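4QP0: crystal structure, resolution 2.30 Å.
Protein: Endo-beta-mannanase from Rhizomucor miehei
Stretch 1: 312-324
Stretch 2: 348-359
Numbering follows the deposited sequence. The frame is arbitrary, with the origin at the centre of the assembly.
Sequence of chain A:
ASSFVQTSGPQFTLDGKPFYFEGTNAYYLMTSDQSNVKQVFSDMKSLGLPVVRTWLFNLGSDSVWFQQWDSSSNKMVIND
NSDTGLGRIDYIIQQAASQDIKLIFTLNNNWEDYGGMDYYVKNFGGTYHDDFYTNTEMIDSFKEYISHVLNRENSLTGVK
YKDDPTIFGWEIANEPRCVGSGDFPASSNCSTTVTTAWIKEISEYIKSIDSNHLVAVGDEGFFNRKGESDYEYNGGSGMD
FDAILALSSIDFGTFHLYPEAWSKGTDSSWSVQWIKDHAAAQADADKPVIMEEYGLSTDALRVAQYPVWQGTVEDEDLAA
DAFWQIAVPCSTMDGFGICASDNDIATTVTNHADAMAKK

Stretch 1 (312-324) TVEDEDLAADAFW
Stretch 2 348-359: TVTNHADAMAKK

Stretch 1 leaves a helix that includes 312-315, turns, and continues as a strand that includes 320-323; stretch 2 is helical over 348-358. Strand and helix run nearly antiparallel, their N-to-C directions 156° apart and their axes 10.3 Å apart at closest approach. In the register, Phe323 CA lies 8.3 Å from Val349 CA, and Glu314 CA lies 7.4 Å from Met356 CA.

At the start of stretch 2, where 348-350 form a wider pi-type turn, Val349 (phi/psi -139/-47, chi1 t) lies over one face of the Phe323 ring (chi1 p, chi2 87°). Its CG2 is 4.1 Å from the Phe323 ring centroid, 26° off the normal, which identifies a CH-pi contact.

One turn on, His352 (chi1 t, chi2 58°) points toward stretch 1 and uses both ring nitrogens as donors: His352 ND1 to Glu314 OE2 is 2.5 Å (N-H...O 151°), and His352 NE2 to Asp321 OD2 is 2.7 Å (170°). Both carboxylate oxygens lie near the ring plane, as in-plane N-H donors require. Glu314 (chi1 m, chi2 147°, chi3 37°) starts sideways and brings its end nearer; Asp321 (chi1 p, chi2 92°) points toward the helix.

Ala355 CB packs 3.7 Å from Glu314 OE2. Met356 (chi1 m, chi2 m, chi3 -91°) also begins sideways, but its tip reaches stretch 1: Met356 CE is 3.8 Å from Val313 CG1 (chi1 t) and 3.7 Å from Ala320 CA.

Lys359 (chi m, t, p, t) closes the contact. Its NZ forms a salt bridge with Asp317 OD1 at 2.7 Å and a weak hydrogen bond to Glu314 O at 3.2 Å. Asp317, at phi/psi 65/36, is the first to leave helical phi/psi, in a Schellman motif: Leu318 N to Val313 O 3.0 Å, Asp317 N to Glu314 O 3.1 Å. One water accepts from Lys359 NZ (2.8 Å) and donates to Val313 O (2.8 Å) and Leu318 O (2.7 Å).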

# COMPACT_ATOMS: atom_id res chain seq x y z
N THR A 312 2.75 6.53 -20.22
CA THR A 312 1.43 5.89 -20.27
C THR A 312 0.50 6.44 -19.19
O THR A 312 -0.64 6.78 -19.48
CB THR A 312 1.52 4.35 -20.14
OG1 THR A 312 2.41 3.85 -21.14
CG2 THR A 312 0.15 3.69 -20.30
N VAL A 313 1.01 6.55 -17.96
CA VAL A 313 0.25 7.07 -16.81
C VAL A 313 -0.22 8.51 -17.06
O VAL A 313 -1.35 8.87 -16.70
CB VAL A 313 1.06 6.96 -15.50
CG1 VAL A 313 0.52 7.89 -14.44
CG2 VAL A 313 1.07 5.53 -14.99
N GLU A 314 0.66 9.31 -17.66
CA GLU A 314 0.34 10.67 -18.09
C GLU A 314 -0.81 10.70 -19.09
O GLU A 314 -1.85 11.29 -18.83
CB GLU A 314 1.59 11.37 -18.67
CG GLU A 314 2.47 12.02 -17.61
CD GLU A 314 3.95 12.00 -17.93
OE1 GLU A 314 4.33 12.16 -19.11
OE2 GLU A 314 4.75 11.84 -16.98
N ASP A 315 -0.62 10.04 -20.24
CA ASP A 315 -1.60 10.04 -21.33
C ASP A 315 -2.94 9.39 -20.98
O ASP A 315 -3.99 9.84 -21.45
CB ASP A 315 -1.01 9.34 -22.56
CG ASP A 315 0.23 10.04 -23.09
OD1 ASP A 315 0.46 11.21 -22.74
OD2 ASP A 315 0.97 9.40 -23.87
N GLU A 316 -2.91 8.34 -20.17
CA GLU A 316 -4.12 7.64 -19.77
C GLU A 316 -4.85 8.40 -18.66
O GLU A 316 -5.98 8.05 -18.31
CB GLU A 316 -3.81 6.21 -19.32
CG GLU A 316 -3.44 5.23 -20.44
CD GLU A 316 -4.50 5.07 -21.53
OE1 GLU A 316 -5.71 5.12 -21.23
OE2 GLU A 316 -4.12 4.90 -22.71
N ASP A 317 -4.20 9.43 -18.12
CA ASP A 317 -4.75 10.30 -17.08
C ASP A 317 -5.00 9.53 -15.77
O ASP A 317 -5.98 9.78 -15.04
CB ASP A 317 -6.04 10.98 -17.58
CG ASP A 317 -6.14 12.43 -17.14
OD1 ASP A 317 -5.32 13.25 -17.60
OD2 ASP A 317 -7.06 12.75 -16.35
N LEU A 318 -4.11 8.59 -15.48
CA LEU A 318 -4.16 7.82 -14.25
C LEU A 318 -3.90 8.78 -13.10
O LEU A 318 -3.03 9.66 -13.22
CB LEU A 318 -3.14 6.68 -14.26
CG LEU A 318 -3.29 5.61 -13.17
CD1 LEU A 318 -4.46 4.68 -13.43
CD2 LEU A 318 -2.01 4.81 -13.01
N ALA A 319 -4.66 8.61 -12.01
CA ALA A 319 -4.64 9.56 -10.89
C ALA A 319 -3.25 9.75 -10.30
O ALA A 319 -2.81 10.88 -10.08
CB ALA A 319 -5.63 9.14 -9.81
N ALA A 320 -2.54 8.64 -10.07
CA ALA A 320 -1.20 8.70 -9.49
C ALA A 320 -0.47 7.37 -9.59
O ALA A 320 -1.07 6.33 -9.92
CB ALA A 320 -1.29 9.13 -8.04
N ASP A 321 0.82 7.41 -9.29
CA ASP A 321 1.64 6.20 -9.26
C ASP A 321 2.74 6.36 -8.23
O ASP A 321 3.18 7.47 -7.95
CB ASP A 321 2.26 5.96 -10.63
CG ASP A 321 3.08 7.15 -11.11
OD1 ASP A 321 4.30 7.18 -10.85
OD2 ASP A 321 2.48 8.07 -11.70
N ALA A 322 3.18 5.24 -7.66
CA ALA A 322 4.25 5.24 -6.66
C ALA A 322 5.22 4.11 -6.94
O ALA A 322 4.82 2.94 -7.00
CB ALA A 322 3.68 5.13 -5.25
N PHE A 323 6.48 4.46 -7.14
CA PHE A 323 7.50 3.48 -7.49
C PHE A 323 8.03 2.79 -6.26
O PHE A 323 8.01 3.33 -5.15
CB PHE A 323 8.65 4.10 -8.29
CG PHE A 323 9.61 4.91 -7.46
CD1 PHE A 323 10.68 4.31 -6.83
CD2 PHE A 323 9.44 6.28 -7.34
CE1 PHE A 323 11.57 5.06 -6.08
CE2 PHE A 323 10.33 7.04 -6.60
CZ PHE A 323 11.40 6.43 -5.96
N TRP A 324 8.52 1.58 -6.48
CA TRP A 324 9.17 0.81 -5.46
C TRP A 324 10.61 0.66 -5.87
O TRP A 324 10.89 0.06 -6.91
CB TRP A 324 8.48 -0.55 -5.31
CG TRP A 324 9.11 -1.46 -4.29
CD1 TRP A 324 10.31 -2.15 -4.42
CD2 TRP A 324 8.58 -1.85 -2.97
NE1 TRP A 324 10.56 -2.90 -3.29
CE2 TRP A 324 9.57 -2.75 -2.38
CE3 TRP A 324 7.45 -1.53 -2.24
CZ2 TRP A 324 9.40 -3.31 -1.12
CZ3 TRP A 324 7.29 -2.10 -0.96
CH2 TRP A 324 8.24 -2.97 -0.42
N THR A 348 14.41 8.43 -14.23
CA THR A 348 13.75 7.34 -13.51
C THR A 348 12.59 7.84 -12.63
O THR A 348 11.60 7.14 -12.43
CB THR A 348 14.73 6.53 -12.63
OG1 THR A 348 15.44 7.40 -11.75
CG2 THR A 348 15.73 5.77 -13.48
N VAL A 349 12.73 9.07 -12.12
CA VAL A 349 11.84 9.55 -11.06
C VAL A 349 11.41 11.00 -11.25
O VAL A 349 10.22 11.31 -11.14
CB VAL A 349 12.50 9.41 -9.67
CG1 VAL A 349 11.69 10.12 -8.60
CG2 VAL A 349 12.71 7.94 -9.30
N THR A 350 12.38 11.86 -11.54
CA THR A 350 12.19 13.32 -11.44
C THR A 350 11.32 13.93 -12.54
O THR A 350 10.36 14.65 -12.23
CB THR A 350 13.55 14.05 -11.27
OG1 THR A 350 13.81 14.21 -9.88
CG2 THR A 350 13.57 15.43 -11.93
N ASN A 351 11.63 13.62 -13.80
CA ASN A 351 10.85 14.13 -14.92
C ASN A 351 9.36 13.91 -14.74
O ASN A 351 8.56 14.80 -14.99
CB ASN A 351 11.32 13.51 -16.24
CG ASN A 351 12.65 14.09 -16.72
OD1 ASN A 351 13.20 15.02 -16.11
ND2 ASN A 351 13.17 13.53 -17.81
N HIS A 352 9.01 12.71 -14.26
CA HIS A 352 7.61 12.33 -14.08
C HIS A 352 6.97 12.98 -12.90
O HIS A 352 5.79 13.34 -12.95
CB HIS A 352 7.49 10.82 -13.98
CG HIS A 352 6.07 10.33 -13.87
ND1 HIS A 352 5.14 10.59 -14.81
CD2 HIS A 352 5.44 9.55 -12.90
CE1 HIS A 352 3.97 10.01 -14.45
NE2 HIS A 352 4.17 9.37 -13.28
N ALA A 353 7.72 13.13 -11.81
CA ALA A 353 7.20 13.75 -10.59
C ALA A 353 6.71 15.17 -10.87
O ALA A 353 5.60 15.54 -10.47
CB ALA A 353 8.25 13.74 -9.49
N ASP A 354 7.54 15.95 -11.58
CA ASP A 354 7.20 17.31 -12.00
C ASP A 354 5.98 17.36 -12.92
O ASP A 354 5.15 18.26 -12.80
CB ASP A 354 8.40 17.99 -12.69
CG ASP A 354 9.63 18.05 -11.80
OD1 ASP A 354 9.52 18.41 -10.61
OD2 ASP A 354 10.73 17.74 -12.30
N ALA A 355 5.89 16.40 -13.84
CA ALA A 355 4.79 16.35 -14.80
C ALA A 355 3.44 16.04 -14.14
O ALA A 355 2.42 16.59 -14.54
CB ALA A 355 5.09 15.35 -15.91
N MET A 356 3.44 15.18 -13.12
CA MET A 356 2.24 14.96 -12.32
C MET A 356 1.93 16.17 -11.44
O MET A 356 0.76 16.55 -11.29
CB MET A 356 2.36 13.70 -11.47
CG MET A 356 2.55 12.42 -12.26
SD MET A 356 1.12 11.96 -13.25
CE MET A 356 0.24 10.91 -12.08
N ALA A 357 2.96 16.78 -10.86
CA ALA A 357 2.81 17.99 -10.05
C ALA A 357 2.15 19.11 -10.85
O ALA A 357 1.28 19.83 -10.34
CB ALA A 357 4.16 18.45 -9.53
N LYS A 358 2.57 19.24 -12.11
CA LYS A 358 2.09 20.28 -13.02
C LYS A 358 0.63 20.08 -13.44
O LYS A 358 -0.10 21.06 -13.58
CB LYS A 358 3.02 20.36 -14.24
CG LYS A 358 2.80 21.54 -15.17
N LYS A 359 0.21 18.83 -13.64
CA LYS A 359 -1.14 18.51 -14.15
C LYS A 359 -2.31 19.20 -13.42
O LYS A 359 -2.47 19.07 -12.21
CB LYS A 359 -1.37 16.99 -14.17
CG LYS A 359 -0.69 16.27 -15.32
CD LYS A 359 -1.17 14.83 -15.44
CE LYS A 359 -2.44 14.72 -16.29
NZ LYS A 359 -2.85 13.31 -16.51
O HOH W 1 -1.83 11.16 -15.11